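Local coordinates for putative cytoplasmic protein (Salmonella typhimurium, PDB 2GK3) that is of unknown function but probably belongs to a glutamine amidotransferase-like family and assembles into a hexamer through a novel motif, at the interface of chains A and B and the interface of chains A and C. Residues are numbered along the deposited sequence; one frame, centred on the assembly and turned at random. Chains: chain A/B/C, putative cytoplasmic protein.

Contacts 1, 3 and 4 join chains A and B; contact 2 joins A to C. Hairpin strands 19-28 and 31-40 supply the partner's side throughout. Strand 19-28 pairs with its own copy in contact 4, about 18 Å from contact 1 and 24 Å from contacts 2 and 3 (all distances between centres of C-alpha atoms). The end of strand 19-28 and the start of 31-40 serve contact 1; the turn and first residue of 31-40 serve contact 3, about 11 Å away. Contact 2, about 7 Å from contact 3, uses later residues of 31-40 from chain C. One subunit thus receives hairpins from two neighbours, tying pairs into the hexamer.

Contact 1: the interface of chains A and B. Residues chain A 127-128, 133, 136; chain B 28, 32-33.
B:Phe33 pushes its side chain from chain B in among A:Tyr127, A:Leu128 and A:Ile133. Its CB starts the contact 3.8 Å from CG2 of A:Ile133, and CG stays near the same methyl. Further along, CD2 meets CD1 of A:Leu128 at the rim, while CE1 comes 3.8 Å from CD2 of A:Tyr127, which stands over the face. CZ at the tip also stays near that tyrosine carbon. The tyrosine presents its ring edge to this face, with the planes turned 68° apart and the centroids separated by 5.4 Å. With CG between its own backbone N and carbonyl carbon (chi1 71°), the phenylalanine ring reaches all three partners. The aliphatic part of B:Lys28 extends the apolar patch, its CD lying 3.6 Å from CD1 of A:Leu128. Beside this packing, A:Lys136 donates from its side-chain amine NZ to the backbone O of B:Ser32 at 2.9 Å, approaching almost straight along the carbonyl bond at 168°. Its chain bends at chi4 to bring the amine there. In the fold, loop residues 127, 128 and 136 and the start of the 3-10 helix 133-135 in chain A receive strands 19-28 and 31-40 of chain B.

Contact 2: the interface of chains A and C. Residues chain A 65, 95, 99-100; chain C 36-38.
The backbone O of C:Ser36 accepts a hydrogen bond from the side-chain amide of A:Gln65, 2.8 Å from NE2, and is also held by a water. This hydrogen bond is nearly straight, 169° at the hydrogen, and the oxygen lies close to the glutamine's amide plane; the donor is tilted 21° from the carbonyl plane of C:Ser36. The water joins that same oxygen to the phenol OH of A:Tyr99, so two side chains of chain A recognise one strand carbonyl. Next along strand 31-40, C:Lys37 stretches over one face of the A:Tyr99 ring. Its chain is extended, with CG anti to the backbone N (chi1 -169°), and the two side chains slide past each other in opposite directions. CD lies near the ring's CE2, CE is 3.6 Å from CD2, and NZ stands 3.9 Å from the ring centroid in a cation-pi contact. A:Asn95 packs obliquely against the lysine, its OD1 3.8 Å from CG. A second water links the amide of A:Asn95 to the main chain of C:Tyr38; its contact with OE1 of A:Gln65 is weak. That water lies 2.9 Å from ND2 of A:Asn95 and 3.0 Å from the backbone O of C:Tyr38.

Contact 3: the interface of chains A and B. Residues chain A 89, 93, 98; chain B 30-31.
B:Tyr30 lays one face of its ring against A:Leu93 and A:Asn89 and turns its hydroxyl towards A:Phe98. CD1 of A:Leu93 sits over that face of the tyrosine ring, offset toward the rim and 3.7 Å from the centroid, as a CH-pi contact. At the far end, the phenol OH lies over a face of A:Phe98, 3.4 Å from its CZ. These two rings meet edge to face, with planes 82° apart. The tyrosine CG is anti to the backbone N (chi1 -176°), which carries the ring outward to the phenylalanine. In the remaining apolar packing, CB of A:Asn89 rests 3.5 Å from CD2 of B:Tyr30, so the asparagine serves the ring as well as the polar contact.

The direct polar link runs from the amide ND2 of A:Asn89 to OD1 of B:Asp31, 2.8 Å away and almost straight, 176° at the hydrogen. The carboxylate oxygen lies in the asparagine's amide plane and receives the N-H on its syn lone pair. The other carboxylate oxygen, OD2, is joined by water to the backbone N of A:Asn89, at the start of helix 88-92; the water is 2.8 Å from that nitrogen. Direct and bridged bonds thus restrain both carboxylate oxygens. Together with the tyrosine packing, they probably hold the tip of the partner's hairpin against the body of chain A, a contact of the hexamer.

Contact 4: the interface of chains A and B. Residues chain A 24-26; chain B 21-22, 24.
A:Met24 and B:Met24, both selenomethionine, meet at the apolar centre with their CG atoms 3.6 Å apart. Their side chains lie side by side and point the same way, as expected for directly opposed residues of an antiparallel sheet. The A:Met24 chain bends at chi3 (-119°), whereas its counterpart stays extended beyond CG, so the selenium-bearing ends take different courses. B:Ile22 extends the centre outward: its CG2 approaches CG of A:Met24 at 3.8 Å, the two side chains running at a slant to one another. Its other branch runs alongside the imidazole of A:His26, with CD1 3.9 Å from ND1. That branch reaches the histidine because CG1 is anti to the carbonyl carbon of B:Ile22 (chi1 -53°), while CG2 stands anti to the backbone N. One isoleucine therefore packs against two successive same-side residues of the opposing strand. The backbone forms antiparallel bridges between the two copies of residue 24 and between A:His26 and B:Ile22, joining both copies of strand 19-28 into a sheet across the two-fold interface. At the polar rim, a water connects two carbonyl groups. Its oxygen lies 2.8 Å from the backbone O of A:Ile25 and 2.9 Å from the backbone O of B:His21.

Contact 1: the interface of chains A and B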
ATOM      1  N   TYR A 127       4.523 -19.345  -7.082  1.00 30.93           N
ATOM      2  CA  TYR A 127       5.094 -18.009  -7.294  1.00 30.48           C
ATOM      3  C   TYR A 127       6.237 -17.675  -6.331  1.00 30.43           C
ATOM      4  O   TYR A 127       7.104 -16.859  -6.648  1.00 29.80           O
ATOM      5  CB  TYR A 127       4.003 -16.948  -7.214  1.00 30.04           C
ATOM      6  CG  TYR A 127       3.233 -16.771  -8.498  1.00 30.61           C
ATOM      7  CD1 TYR A 127       3.240 -17.763  -9.493  1.00 30.49           C
ATOM      8  CD2 TYR A 127       2.457 -15.629  -8.711  1.00 30.35           C
ATOM      9  CE1 TYR A 127       2.506 -17.608 -10.675  1.00 28.69           C
ATOM     10  CE2 TYR A 127       1.729 -15.467  -9.877  1.00 30.64           C
ATOM     11  CZ  TYR A 127       1.753 -16.463 -10.855  1.00 30.02           C
ATOM     12  OH  TYR A 127       1.032 -16.285 -12.014  1.00 29.45           O
ATOM     13  N   LEU A 128       6.232 -18.323  -5.168  1.00 31.11           N
ATOM     14  CA  LEU A 128       7.310 -18.170  -4.174  1.00 31.83           C
ATOM     15  C   LEU A 128       8.073 -19.440  -3.866  1.00 31.82           C
ATOM     16  O   LEU A 128       8.601 -19.597  -2.776  1.00 31.98           O
ATOM     17  CB  LEU A 128       6.798 -17.489  -2.899  1.00 32.39           C
ATOM     18  CG  LEU A 128       7.038 -16.003  -3.190  1.00 33.57           C
ATOM     19  CD1 LEU A 128       5.741 -15.216  -3.273  1.00 33.85           C
ATOM     20  CD2 LEU A 128       8.082 -15.385  -2.268  1.00 33.05           C
ATOM     21  N   ILE A 133       8.060 -15.616  -9.069  1.00 31.39           N
ATOM     22  CA  ILE A 133       7.680 -14.345  -9.692  1.00 31.20           C
ATOM     23  C   ILE A 133       8.679 -13.260  -9.312  1.00 31.60           C
ATOM     24  O   ILE A 133       9.022 -13.102  -8.131  1.00 31.24           O
ATOM     25  CB  ILE A 133       6.201 -13.899  -9.386  1.00 30.86           C
ATOM     26  CG1 ILE A 133       5.857 -12.628 -10.171  1.00 30.03           C
ATOM     27  CG2 ILE A 133       5.959 -13.678  -7.899  1.00 30.23           C
ATOM     28  CD1 ILE A 133       4.405 -12.509 -10.527  1.00 30.68           C
ATOM     29  N   LYS A 136      11.590 -13.634  -6.772  1.00 31.46           N
ATOM     30  CA  LYS A 136      11.537 -13.239  -5.359  1.00 30.15           C
ATOM     31  C   LYS A 136      11.872 -14.369  -4.372  1.00 29.28           C
ATOM     32  O   LYS A 136      12.396 -14.100  -3.288  1.00 28.53           O
ATOM     33  CB  LYS A 136      10.156 -12.673  -5.017  1.00 30.24           C
ATOM     34  CG  LYS A 136       9.865 -11.282  -5.554  1.00 30.88           C
ATOM     35  CD  LYS A 136       8.399 -10.920  -5.313  1.00 30.02           C
ATOM     36  CE  LYS A 136       8.123  -9.500  -5.788  1.00 32.30           C
ATOM     37  NZ  LYS A 136       8.355  -8.518  -4.691  1.00 33.12           N
TER
ATOM     38  N   LYS B  28       3.352 -13.453   1.735  1.00 30.34           N
ATOM     39  CA  LYS B  28       3.677 -14.827   2.097  1.00 30.57           C
ATOM     40  C   LYS B  28       4.961 -14.813   2.889  1.00 30.47           C
ATOM     41  O   LYS B  28       6.069 -14.823   2.316  1.00 30.28           O
ATOM     42  CB  LYS B  28       3.821 -15.700   0.860  1.00 30.16           C
ATOM     43  CG  LYS B  28       2.608 -15.664  -0.034  1.00 31.63           C
ATOM     44  CD  LYS B  28       2.893 -16.388  -1.322  1.00 34.08           C
ATOM     45  CE  LYS B  28       1.629 -16.912  -1.972  1.00 36.57           C
ATOM     46  NZ  LYS B  28       1.987 -17.359  -3.369  1.00 37.35           N
ATOM     47  N   SER B  32       6.167 -10.349  -0.617  1.00 30.58           N
ATOM     48  CA  SER B  32       4.891 -10.261  -1.323  1.00 31.16           C
ATOM     49  C   SER B  32       4.998  -9.937  -2.789  1.00 30.82           C
ATOM     50  O   SER B  32       5.974  -9.368  -3.250  1.00 30.31           O
ATOM     51  CB  SER B  32       3.879  -9.324  -0.628  1.00 31.84           C
ATOM     52  OG  SER B  32       4.499  -8.272   0.077  1.00 33.16           O
ATOM     53  N   PHE B  33       3.976 -10.361  -3.517  1.00 31.56           N
ATOM     54  CA  PHE B  33       3.765  -9.987  -4.906  1.00 32.10           C
ATOM     55  C   PHE B  33       2.354  -9.393  -5.037  1.00 32.86           C
ATOM     56  O   PHE B  33       1.472  -9.650  -4.191  1.00 32.53           O
ATOM     57  CB  PHE B  33       3.918 -11.212  -5.819  1.00 31.44           C
ATOM     58  CG  PHE B  33       2.800 -12.211  -5.697  1.00 31.18           C
ATOM     59  CD1 PHE B  33       1.723 -12.188  -6.592  1.00 30.23           C
ATOM     60  CD2 PHE B  33       2.813 -13.176  -4.693  1.00 30.59           C
ATOM     61  CE1 PHE B  33       0.685 -13.097  -6.494  1.00 28.03           C
ATOM     62  CE2 PHE B  33       1.767 -14.105  -4.586  1.00 29.84           C
ATOM     63  CZ  PHE B  33       0.703 -14.063  -5.493  1.00 29.61           C
TER

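Contact 2: the interface of chains A and C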
ATOM      1  N   GLN A  65       8.362 -17.285  10.546  1.00 41.45           N
ATOM      2  CA  GLN A  65       9.039 -16.048  10.966  1.00 42.35           C
ATOM      3  C   GLN A  65       9.124 -15.923  12.485  1.00 43.01           C
ATOM      4  O   GLN A  65      10.054 -15.327  13.003  1.00 43.05           O
ATOM      5  CB  GLN A  65       8.339 -14.816  10.413  1.00 42.14           C
ATOM      6  CG  GLN A  65       7.940 -14.870   8.948  1.00 42.16           C
ATOM      7  CD  GLN A  65       7.153 -13.638   8.542  1.00 42.22           C
ATOM      8  OE1 GLN A  65       5.929 -13.608   8.675  1.00 43.53           O
ATOM      9  NE2 GLN A  65       7.859 -12.600   8.064  1.00 40.55           N
ATOM     10  N   ASN A  95      11.666 -12.844  12.336  1.00 33.89           N
ATOM     11  CA  ASN A  95      11.470 -11.583  13.046  1.00 34.94           C
ATOM     12  C   ASN A  95      12.585 -11.226  14.029  1.00 35.66           C
ATOM     13  O   ASN A  95      12.971 -10.053  14.134  1.00 35.53           O
ATOM     14  CB  ASN A  95      10.076 -11.533  13.691  1.00 34.78           C
ATOM     15  CG  ASN A  95       8.957 -11.727  12.668  1.00 35.93           C
ATOM     16  OD1 ASN A  95       9.116 -11.389  11.488  1.00 35.19           O
ATOM     17  ND2 ASN A  95       7.828 -12.295  13.107  1.00 37.28           N
ATOM     18  N   TYR A  99      13.994  -7.773  12.703  1.00 37.65           N
ATOM     19  CA  TYR A  99      13.522  -6.673  13.527  1.00 38.77           C
ATOM     20  C   TYR A  99      14.174  -6.609  14.880  1.00 40.61           C
ATOM     21  O   TYR A  99      14.462  -5.515  15.356  1.00 40.89           O
ATOM     22  CB  TYR A  99      12.000  -6.697  13.694  1.00 37.65           C
ATOM     23  CG  TYR A  99      11.267  -6.722  12.384  1.00 35.63           C
ATOM     24  CD1 TYR A  99      11.081  -5.552  11.642  1.00 33.45           C
ATOM     25  CD2 TYR A  99      10.785  -7.921  11.875  1.00 32.92           C
ATOM     26  CE1 TYR A  99      10.404  -5.576  10.426  1.00 33.60           C
ATOM     27  CE2 TYR A  99      10.110  -7.966  10.681  1.00 33.63           C
ATOM     28  CZ  TYR A  99       9.918  -6.792   9.955  1.00 35.58           C
ATOM     29  OH  TYR A  99       9.260  -6.857   8.759  1.00 34.01           O
ATOM     30  N   GLN A 100      14.399  -7.769  15.502  1.00 43.06           N
ATOM     31  CA  GLN A 100      14.880  -7.813  16.896  1.00 44.90           C
ATOM     32  C   GLN A 100      16.403  -7.733  16.997  1.00 45.99           C
ATOM     33  O   GLN A 100      16.947  -7.579  18.089  1.00 46.80           O
ATOM     34  CB  GLN A 100      14.340  -9.037  17.642  1.00 45.04           C
ATOM     35  CG  GLN A 100      12.820  -9.178  17.637  1.00 46.69           C
ATOM     36  CD  GLN A 100      12.123  -7.872  17.958  1.00 50.65           C
ATOM     37  OE1 GLN A 100      12.349  -7.286  19.020  1.00 52.79           O
ATOM     38  NE2 GLN A 100      11.285  -7.391  17.032  1.00 50.10           N
TER
ATOM     39  N   SER C  36       6.960  -8.241   5.416  1.00 32.96           N
ATOM     40  CA  SER C  36       5.692  -8.500   6.062  1.00 33.38           C
ATOM     41  C   SER C  36       5.881  -9.365   7.304  1.00 34.25           C
ATOM     42  O   SER C  36       6.846 -10.128   7.399  1.00 34.36           O
ATOM     43  CB  SER C  36       4.713  -9.107   5.066  1.00 33.17           C
ATOM     44  OG  SER C  36       4.535  -8.244   3.961  1.00 32.67           O
ATOM     45  N   LYS C  37       4.947  -9.253   8.244  1.00 35.22           N
ATOM     46  CA  LYS C  37       5.168  -9.693   9.617  1.00 36.67           C
ATOM     47  C   LYS C  37       3.833 -10.004  10.292  1.00 37.51           C
ATOM     48  O   LYS C  37       2.983  -9.129  10.406  1.00 38.22           O
ATOM     49  CB  LYS C  37       5.840  -8.528  10.338  1.00 37.08           C
ATOM     50  CG  LYS C  37       6.403  -8.800  11.674  1.00 37.90           C
ATOM     51  CD  LYS C  37       6.795  -7.491  12.316  1.00 38.05           C
ATOM     52  CE  LYS C  37       7.612  -7.756  13.565  1.00 39.35           C
ATOM     53  NZ  LYS C  37       8.127  -6.506  14.169  1.00 39.39           N
ATOM     54  N   TYR C  38       3.635 -11.242  10.730  1.00 37.90           N
ATOM     55  CA  TYR C  38       2.505 -11.559  11.596  1.00 38.16           C
ATOM     56  C   TYR C  38       2.938 -11.467  13.061  1.00 39.25           C
ATOM     57  O   TYR C  38       4.108 -11.713  13.397  1.00 40.06           O
ATOM     58  CB  TYR C  38       1.935 -12.929  11.276  1.00 37.25           C
ATOM     59  CG  TYR C  38       0.878 -13.416  12.240  1.00 37.60           C
ATOM     60  CD1 TYR C  38      -0.463 -13.092  12.050  1.00 36.35           C
ATOM     61  CD2 TYR C  38       1.214 -14.225  13.341  1.00 35.93           C
ATOM     62  CE1 TYR C  38      -1.433 -13.552  12.918  1.00 35.16           C
ATOM     63  CE2 TYR C  38       0.251 -14.675  14.224  1.00 33.38           C
ATOM     64  CZ  TYR C  38      -1.069 -14.335  14.006  1.00 35.50           C
ATOM     65  OH  TYR C  38      -2.048 -14.790  14.857  1.00 35.94           O
TER
HETATM   66  O   HOH W   1       9.210  -9.191   7.815  1.00 24.16           O
HETATM   67  O   HOH W   2       5.723 -13.598  11.689  1.00 37.02           O

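Contact 3: the interface of chains A and B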
ATOM      1  N   ASN A  89      13.632 -15.818   1.745  1.00 30.68           N
ATOM      2  CA  ASN A  89      13.627 -14.664   2.658  1.00 30.84           C
ATOM      3  C   ASN A  89      12.896 -14.919   3.969  1.00 30.43           C
ATOM      4  O   ASN A  89      13.320 -14.461   5.010  1.00 29.39           O
ATOM      5  CB  ASN A  89      13.021 -13.432   1.983  1.00 30.96           C
ATOM      6  CG  ASN A  89      13.934 -12.822   0.924  1.00 32.55           C
ATOM      7  OD1 ASN A  89      15.169 -12.912   0.995  1.00 32.42           O
ATOM      8  ND2 ASN A  89      13.322 -12.180  -0.063  1.00 33.96           N
ATOM      9  N   LEU A  93      15.169 -14.562   7.230  1.00 32.11           N
ATOM     10  CA  LEU A  93      14.862 -13.252   7.835  1.00 31.79           C
ATOM     11  C   LEU A  93      13.653 -13.338   8.773  1.00 31.78           C
ATOM     12  O   LEU A  93      12.669 -12.604   8.621  1.00 30.94           O
ATOM     13  CB  LEU A  93      14.630 -12.174   6.750  1.00 30.71           C
ATOM     14  CG  LEU A  93      15.720 -11.975   5.690  1.00 30.55           C
ATOM     15  CD1 LEU A  93      15.205 -11.102   4.560  1.00 29.01           C
ATOM     16  CD2 LEU A  93      17.030 -11.409   6.283  1.00 29.42           C
ATOM     17  N   PHE A  98      15.428  -9.938  11.541  1.00 37.07           N
ATOM     18  CA  PHE A  98      15.184  -8.715  10.784  1.00 36.69           C
ATOM     19  C   PHE A  98      14.768  -7.523  11.648  1.00 37.13           C
ATOM     20  O   PHE A  98      15.151  -6.392  11.357  1.00 36.21           O
ATOM     21  CB  PHE A  98      14.202  -8.936   9.627  1.00 36.14           C
ATOM     22  CG  PHE A  98      14.265  -7.857   8.597  1.00 34.78           C
ATOM     23  CD1 PHE A  98      15.314  -7.812   7.684  1.00 33.87           C
ATOM     24  CD2 PHE A  98      13.304  -6.856   8.561  1.00 34.56           C
ATOM     25  CE1 PHE A  98      15.392  -6.790   6.725  1.00 34.78           C
ATOM     26  CE2 PHE A  98      13.375  -5.816   7.594  1.00 34.65           C
ATOM     27  CZ  PHE A  98      14.417  -5.786   6.691  1.00 33.86           C
TER
ATOM     28  N   TYR B  30       7.818 -13.300   4.762  1.00 30.10           N
ATOM     29  CA  TYR B  30       8.525 -12.062   4.560  1.00 29.54           C
ATOM     30  C   TYR B  30       8.111 -11.311   3.286  1.00 29.35           C
ATOM     31  O   TYR B  30       8.069 -10.081   3.288  1.00 29.43           O
ATOM     32  CB  TYR B  30      10.018 -12.358   4.517  1.00 29.89           C
ATOM     33  CG  TYR B  30      10.867 -11.142   4.395  1.00 29.50           C
ATOM     34  CD1 TYR B  30      11.288 -10.479   5.526  1.00 30.20           C
ATOM     35  CD2 TYR B  30      11.246 -10.639   3.141  1.00 29.36           C
ATOM     36  CE1 TYR B  30      12.070  -9.345   5.442  1.00 30.21           C
ATOM     37  CE2 TYR B  30      12.042  -9.495   3.042  1.00 27.89           C
ATOM     38  CZ  TYR B  30      12.445  -8.866   4.211  1.00 30.56           C
ATOM     39  OH  TYR B  30      13.233  -7.742   4.192  1.00 33.65           O
ATOM     40  N   ASP B  31       7.817 -12.051   2.221  1.00 28.90           N
ATOM     41  CA  ASP B  31       7.707 -11.505   0.874  1.00 29.77           C
ATOM     42  C   ASP B  31       6.278 -11.165   0.422  1.00 30.32           C
ATOM     43  O   ASP B  31       5.289 -11.652   0.978  1.00 30.80           O
ATOM     44  CB  ASP B  31       8.248 -12.524  -0.145  1.00 29.93           C
ATOM     45  CG  ASP B  31       9.671 -12.935   0.122  1.00 29.97           C
ATOM     46  OD1 ASP B  31      10.564 -12.087   0.009  1.00 27.82           O
ATOM     47  OD2 ASP B  31       9.895 -14.126   0.442  1.00 31.22           O
TER
HETATM   48  O   HOH W   3      12.136 -15.289  -0.609  1.00 24.56           O

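Contact 4: the interface of chains A and B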
HETATM    1  N   MSE A  24      -6.204  -6.043   0.266  1.00 36.69           N
HETATM    2  CA  MSE A  24      -6.986  -5.523  -0.862  1.00 37.29           C
HETATM    3  C   MSE A  24      -7.353  -4.028  -0.752  1.00 36.80           C
HETATM    4  O   MSE A  24      -8.086  -3.617   0.146  1.00 37.57           O
HETATM    5  CB  MSE A  24      -8.267  -6.338  -0.991  1.00 37.18           C
HETATM    6  CG  MSE A  24      -8.192  -7.427  -1.970  1.00 37.64           C
HETATM    7 SE   MSE A  24      -9.946  -8.160  -2.267  0.50 38.14          SE
HETATM    8  CE  MSE A  24      -9.466  -9.925  -1.670  1.00 35.83           C
ATOM      9  N   ILE A  25      -6.851  -3.223  -1.676  1.00 36.27           N
ATOM     10  CA  ILE A  25      -7.157  -1.794  -1.726  1.00 34.71           C
ATOM     11  C   ILE A  25      -8.186  -1.583  -2.835  1.00 34.74           C
ATOM     12  O   ILE A  25      -7.886  -1.845  -4.005  1.00 34.75           O
ATOM     13  CB  ILE A  25      -5.891  -0.975  -2.031  1.00 34.66           C
ATOM     14  CG1 ILE A  25      -4.781  -1.296  -1.028  1.00 33.39           C
ATOM     15  CG2 ILE A  25      -6.201   0.505  -2.053  1.00 33.99           C
ATOM     16  CD1 ILE A  25      -3.482  -0.545  -1.277  1.00 33.72           C
ATOM     17  N   HIS A  26      -9.399  -1.145  -2.475  1.00 34.05           N
ATOM     18  CA  HIS A  26     -10.478  -0.981  -3.462  1.00 33.21           C
ATOM     19  C   HIS A  26     -10.672   0.472  -3.795  1.00 32.64           C
ATOM     20  O   HIS A  26     -11.245   1.203  -2.989  1.00 32.64           O
ATOM     21  CB  HIS A  26     -11.812  -1.478  -2.930  1.00 32.79           C
ATOM     22  CG  HIS A  26     -11.786  -2.864  -2.386  1.00 32.69           C
ATOM     23  ND1 HIS A  26     -12.399  -3.923  -3.023  1.00 34.03           N
ATOM     24  CD2 HIS A  26     -11.271  -3.357  -1.238  1.00 31.22           C
ATOM     25  CE1 HIS A  26     -12.236  -5.017  -2.301  1.00 34.30           C
ATOM     26  NE2 HIS A  26     -11.559  -4.697  -1.211  1.00 33.41           N
TER
ATOM     27  N   HIS B  21     -10.962  -0.253  -9.027  0.50 36.48           N
ATOM     28  CA  HIS B  21      -9.657  -0.828  -9.333  0.50 36.77           C
ATOM     29  C   HIS B  21      -9.074  -1.411  -8.038  0.50 36.76           C
ATOM     30  O   HIS B  21      -8.707  -0.650  -7.138  0.50 36.69           O
ATOM     31  CB  HIS B  21      -8.709   0.242  -9.919  0.50 36.95           C
ATOM     32  CG  HIS B  21      -9.067   0.702 -11.306  0.50 37.51           C
ATOM     33  ND1 HIS B  21      -8.399   0.269 -12.432  0.50 39.06           N
ATOM     34  CD2 HIS B  21     -10.014   1.568 -11.744  0.50 38.30           C
ATOM     35  CE1 HIS B  21      -8.920   0.844 -13.504  0.50 39.07           C
ATOM     36  NE2 HIS B  21      -9.899   1.640 -13.113  0.50 37.84           N
ATOM     37  N   ILE B  22      -9.014  -2.747  -7.943  1.00 36.58           N
ATOM     38  CA  ILE B  22      -8.493  -3.438  -6.772  1.00 36.85           C
ATOM     39  C   ILE B  22      -6.995  -3.632  -6.955  1.00 37.00           C
ATOM     40  O   ILE B  22      -6.538  -4.099  -7.994  1.00 37.95           O
ATOM     41  CB  ILE B  22      -9.169  -4.826  -6.537  1.00 37.16           C
ATOM     42  CG1 ILE B  22     -10.696  -4.707  -6.501  1.00 36.70           C
ATOM     43  CG2 ILE B  22      -8.661  -5.481  -5.223  1.00 38.38           C
ATOM     44  CD1 ILE B  22     -11.426  -6.023  -6.209  1.00 37.30           C
HETATM   45  N   MSE B  24      -4.225  -5.814  -5.089  1.00 35.03           N
HETATM   46  CA  MSE B  24      -4.051  -6.905  -4.111  1.00 34.28           C
HETATM   47  C   MSE B  24      -2.595  -7.124  -3.748  1.00 34.05           C
HETATM   48  O   MSE B  24      -1.786  -7.369  -4.619  1.00 34.56           O
HETATM   49  CB  MSE B  24      -4.588  -8.218  -4.667  1.00 33.71           C
HETATM   50  CG  MSE B  24      -6.065  -8.287  -4.771  1.00 33.62           C
HETATM   51 SE   MSE B  24      -6.680 -10.082  -5.127  0.50 34.03          SE
HETATM   52  CE  MSE B  24      -8.334  -9.491  -5.974  1.00 32.99           C
TER
HETATM   53  O   HOH W   4      -6.540   0.137  -5.434  1.00 35.60           O